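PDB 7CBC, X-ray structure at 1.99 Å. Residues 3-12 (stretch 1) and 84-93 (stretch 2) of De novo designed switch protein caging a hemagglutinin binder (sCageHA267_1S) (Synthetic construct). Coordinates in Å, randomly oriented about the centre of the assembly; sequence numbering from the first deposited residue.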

# COMPACT_ATOMS: atom_id res chain seq x y z
N GLU A 3 12.40 21.10 -20.81
CA GLU A 3 12.19 19.69 -21.14
C GLU A 3 12.67 18.77 -20.02
O GLU A 3 12.10 17.68 -19.83
CB GLU A 3 12.87 19.33 -22.46
CG GLU A 3 12.25 18.09 -23.10
CD GLU A 3 10.73 18.15 -23.15
OE1 GLU A 3 10.19 19.20 -23.59
OE2 GLU A 3 10.08 17.17 -22.74
N LEU A 4 13.70 19.18 -19.27
CA LEU A 4 14.19 18.34 -18.19
C LEU A 4 13.24 18.38 -16.99
O LEU A 4 13.09 17.38 -16.29
CB LEU A 4 15.59 18.78 -17.78
CG LEU A 4 16.73 17.92 -18.33
CD1 LEU A 4 16.55 17.64 -19.81
CD2 LEU A 4 18.07 18.57 -18.06
N ALA A 5 12.61 19.52 -16.74
CA ALA A 5 11.61 19.58 -15.69
C ALA A 5 10.40 18.72 -16.04
O ALA A 5 9.83 18.06 -15.16
CB ALA A 5 11.19 21.02 -15.43
N ARG A 6 9.99 18.72 -17.31
CA ARG A 6 8.84 17.91 -17.70
C ARG A 6 9.16 16.43 -17.59
O ARG A 6 8.27 15.62 -17.33
CB ARG A 6 8.43 18.23 -19.14
CG ARG A 6 7.90 19.61 -19.32
CD ARG A 6 7.42 19.83 -20.74
NE ARG A 6 5.98 20.00 -20.73
CZ ARG A 6 5.39 21.18 -20.59
NH1 ARG A 6 6.12 22.28 -20.45
NH2 ARG A 6 4.06 21.26 -20.57
N LYS A 7 10.42 16.07 -17.80
CA LYS A 7 10.80 14.68 -17.72
C LYS A 7 10.79 14.22 -16.27
O LYS A 7 10.31 13.12 -15.97
CB LYS A 7 12.16 14.52 -18.41
CG LYS A 7 13.02 13.28 -18.17
CD LYS A 7 12.29 12.01 -17.73
CE LYS A 7 11.20 11.46 -18.63
NZ LYS A 7 10.49 10.39 -17.88
N LEU A 8 11.25 15.06 -15.34
CA LEU A 8 11.20 14.71 -13.93
C LEU A 8 9.77 14.50 -13.46
O LEU A 8 9.45 13.47 -12.85
CB LEU A 8 11.88 15.80 -13.10
CG LEU A 8 13.39 15.79 -13.30
CD1 LEU A 8 14.01 17.10 -12.80
CD2 LEU A 8 13.97 14.59 -12.59
N LEU A 9 8.88 15.46 -13.74
CA LEU A 9 7.49 15.30 -13.36
C LEU A 9 6.88 14.06 -14.00
O LEU A 9 6.11 13.34 -13.37
CB LEU A 9 6.70 16.55 -13.74
CG LEU A 9 5.23 16.61 -13.32
CD1 LEU A 9 5.10 16.52 -11.80
CD2 LEU A 9 4.59 17.90 -13.83
N GLU A 10 7.25 13.78 -15.25
CA GLU A 10 6.76 12.59 -15.94
C GLU A 10 7.24 11.31 -15.24
O GLU A 10 6.47 10.34 -15.10
CB GLU A 10 7.21 12.67 -17.40
CG GLU A 10 6.98 11.46 -18.27
CD GLU A 10 7.87 11.52 -19.53
OE1 GLU A 10 8.54 10.51 -19.85
OE2 GLU A 10 7.92 12.60 -20.17
N ALA A 11 8.48 11.31 -14.75
CA ALA A 11 8.94 10.18 -13.94
C ALA A 11 8.11 10.05 -12.66
O ALA A 11 7.64 8.96 -12.31
CB ALA A 11 10.42 10.35 -13.60
N SER A 12 7.90 11.17 -11.96
CA SER A 12 7.25 11.11 -10.65
C SER A 12 5.81 10.63 -10.75
O SER A 12 5.37 9.79 -9.96
CB SER A 12 7.32 12.48 -9.98
OG SER A 12 8.59 12.67 -9.41
N LYS A 84 12.95 0.82 -14.82
CA LYS A 84 12.80 1.23 -16.21
C LYS A 84 12.34 2.69 -16.30
O LYS A 84 12.87 3.46 -17.10
CB LYS A 84 11.82 0.31 -16.94
CG LYS A 84 10.97 1.01 -18.02
CD LYS A 84 11.79 1.45 -19.24
CE LYS A 84 11.04 2.47 -20.11
NZ LYS A 84 10.63 3.73 -19.39
N ILE A 85 11.35 3.08 -15.49
CA ILE A 85 10.88 4.45 -15.52
C ILE A 85 12.00 5.41 -15.15
O ILE A 85 12.22 6.44 -15.81
CB ILE A 85 9.66 4.62 -14.60
CG1 ILE A 85 8.45 3.88 -15.18
CG2 ILE A 85 9.34 6.09 -14.36
CD1 ILE A 85 7.35 3.66 -14.16
N LEU A 86 12.75 5.08 -14.10
CA LEU A 86 13.87 5.93 -13.72
C LEU A 86 14.97 5.92 -14.77
O LEU A 86 15.78 6.86 -14.83
CB LEU A 86 14.40 5.53 -12.34
CG LEU A 86 13.40 5.89 -11.24
CD1 LEU A 86 13.46 4.94 -10.03
CD2 LEU A 86 13.59 7.32 -10.80
N GLU A 87 15.00 4.89 -15.63
CA GLU A 87 16.05 4.78 -16.64
C GLU A 87 15.75 5.64 -17.86
O GLU A 87 16.64 6.33 -18.37
CB GLU A 87 16.24 3.32 -17.05
CG GLU A 87 17.43 2.68 -16.39
CD GLU A 87 18.68 3.53 -16.49
OE1 GLU A 87 19.02 3.96 -17.62
OE2 GLU A 87 19.32 3.79 -15.45
N GLU A 88 14.51 5.62 -18.33
CA GLU A 88 14.11 6.58 -19.36
C GLU A 88 14.35 8.00 -18.88
O GLU A 88 14.84 8.85 -19.63
CB GLU A 88 12.65 6.37 -19.74
CG GLU A 88 12.03 7.54 -20.49
CD GLU A 88 10.65 7.22 -21.04
OE1 GLU A 88 10.13 8.06 -21.81
OE2 GLU A 88 10.12 6.14 -20.71
N ALA A 89 14.02 8.27 -17.62
CA ALA A 89 14.28 9.58 -17.04
C ALA A 89 15.77 9.88 -17.03
O ALA A 89 16.21 10.96 -17.44
CB ALA A 89 13.70 9.66 -15.63
N ARG A 90 16.58 8.93 -16.56
CA ARG A 90 18.01 9.14 -16.45
C ARG A 90 18.66 9.28 -17.82
O ARG A 90 19.65 10.01 -17.96
CB ARG A 90 18.62 7.98 -15.65
CG ARG A 90 20.09 8.14 -15.30
CD ARG A 90 20.45 7.43 -13.99
NE ARG A 90 19.68 6.21 -13.78
CZ ARG A 90 18.80 6.03 -12.80
NH1 ARG A 90 18.58 7.00 -11.91
NH2 ARG A 90 18.14 4.89 -12.70
N GLU A 91 18.11 8.61 -18.84
CA GLU A 91 18.65 8.72 -20.19
C GLU A 91 18.62 10.16 -20.69
O GLU A 91 19.51 10.59 -21.43
CB GLU A 91 17.87 7.81 -21.14
CG GLU A 91 18.47 7.67 -22.55
CD GLU A 91 17.95 8.71 -23.56
OE1 GLU A 91 17.34 9.73 -23.17
OE2 GLU A 91 18.16 8.48 -24.78
N ALA A 92 17.58 10.91 -20.33
CA ALA A 92 17.54 12.31 -20.70
C ALA A 92 18.35 13.18 -19.73
O ALA A 92 18.98 14.15 -20.16
CB ALA A 92 16.10 12.80 -20.78
N ILE A 93 18.37 12.82 -18.44
CA ILE A 93 18.99 13.68 -17.43
C ILE A 93 20.50 13.48 -17.40
O ILE A 93 21.27 14.45 -17.45
CB ILE A 93 18.36 13.44 -16.04
CG1 ILE A 93 16.98 14.07 -15.91
CG2 ILE A 93 19.28 13.93 -14.93
CD1 ILE A 93 16.45 14.75 -17.14

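How do the two backbones lie against each other? Both stretches are helical, and their axes run antiparallel, at 175° between N-to-C directions, with a closest approach of 9.5 Å. The start of stretch 1 therefore faces the end of stretch 2: the CA of Leu 4 lies 6.7 Å from the CA of Ile 93, and further along the CA of Ala 11 comes within 6.2 Å of the CA of Ala 89. No hydrogen bond crosses between the helices; the backbone bonds lie within each helix, as in Ala 11 N to Lys 7 O at 2.8 Å. Side-chain packing carries the contact, burying 416 Å² in total.

What does Leu 4 meet at the start of stretch 1? Its CA-to-CB bond points sideways, but the end of the side chain comes nearer to the opposing helix. There Leu 4 CG approaches Ile 93 CD1 at 3.4 Å, a tight apolar contact. Ile 93 also leaves its CA sideways, with chi1 in the m well and chi2 near 3°, outside the usual wells. Two branched hydrocarbon side chains thus meet in a local apolar contact.

How does a lysine fit into the middle of this packing? Lys 7 points toward stretch 2 and acts as a knob in a hole formed by Glu 88, Ala 89, Ala 92 and Ile 93. Its aliphatic portion makes the closest contacts: Lys 7 CD lies 3.2 Å from Ala 89 CA, very short for two carbons, and Lys 7 CG lies 4.1 Å from Ala 92 CB and 3.9 Å from Ile 93 CD1. The charged end finds its partner one turn along its own helix, in a salt bridge from Lys 7 NZ to Glu 10 OE1 at 2.8 Å. Across the interface, Lys 7 NZ is 4.6 Å from Glu 88 OE1, too far for a salt bridge but near enough for electrostatic attraction.

How are the carboxylates accommodated, and what closes the contact? Glu 10 OE1 and Glu 88 OE1 stand only 3.5 Å apart, a like-charge approach that would be unfavourable alone. Positive charge is close by: Lys 7 pairs with Glu 10, while Lys 84 NZ bridges Glu 88 OE2 at 2.8 Å. Beyond this polar cluster, two alanines face each other where Ala 11 CA and Ala 89 CA are 6.2 Å apart. Ala 11 CB meets Ala 89 CB at 3.9 Å. Ile 85 CG2 packs against the backbone oxygen Ala 11 O at 3.9 Å, and the apolar part of this pairing is the looser 4.5 Å approach of Ile 85 CG2 to Ala 11 CB.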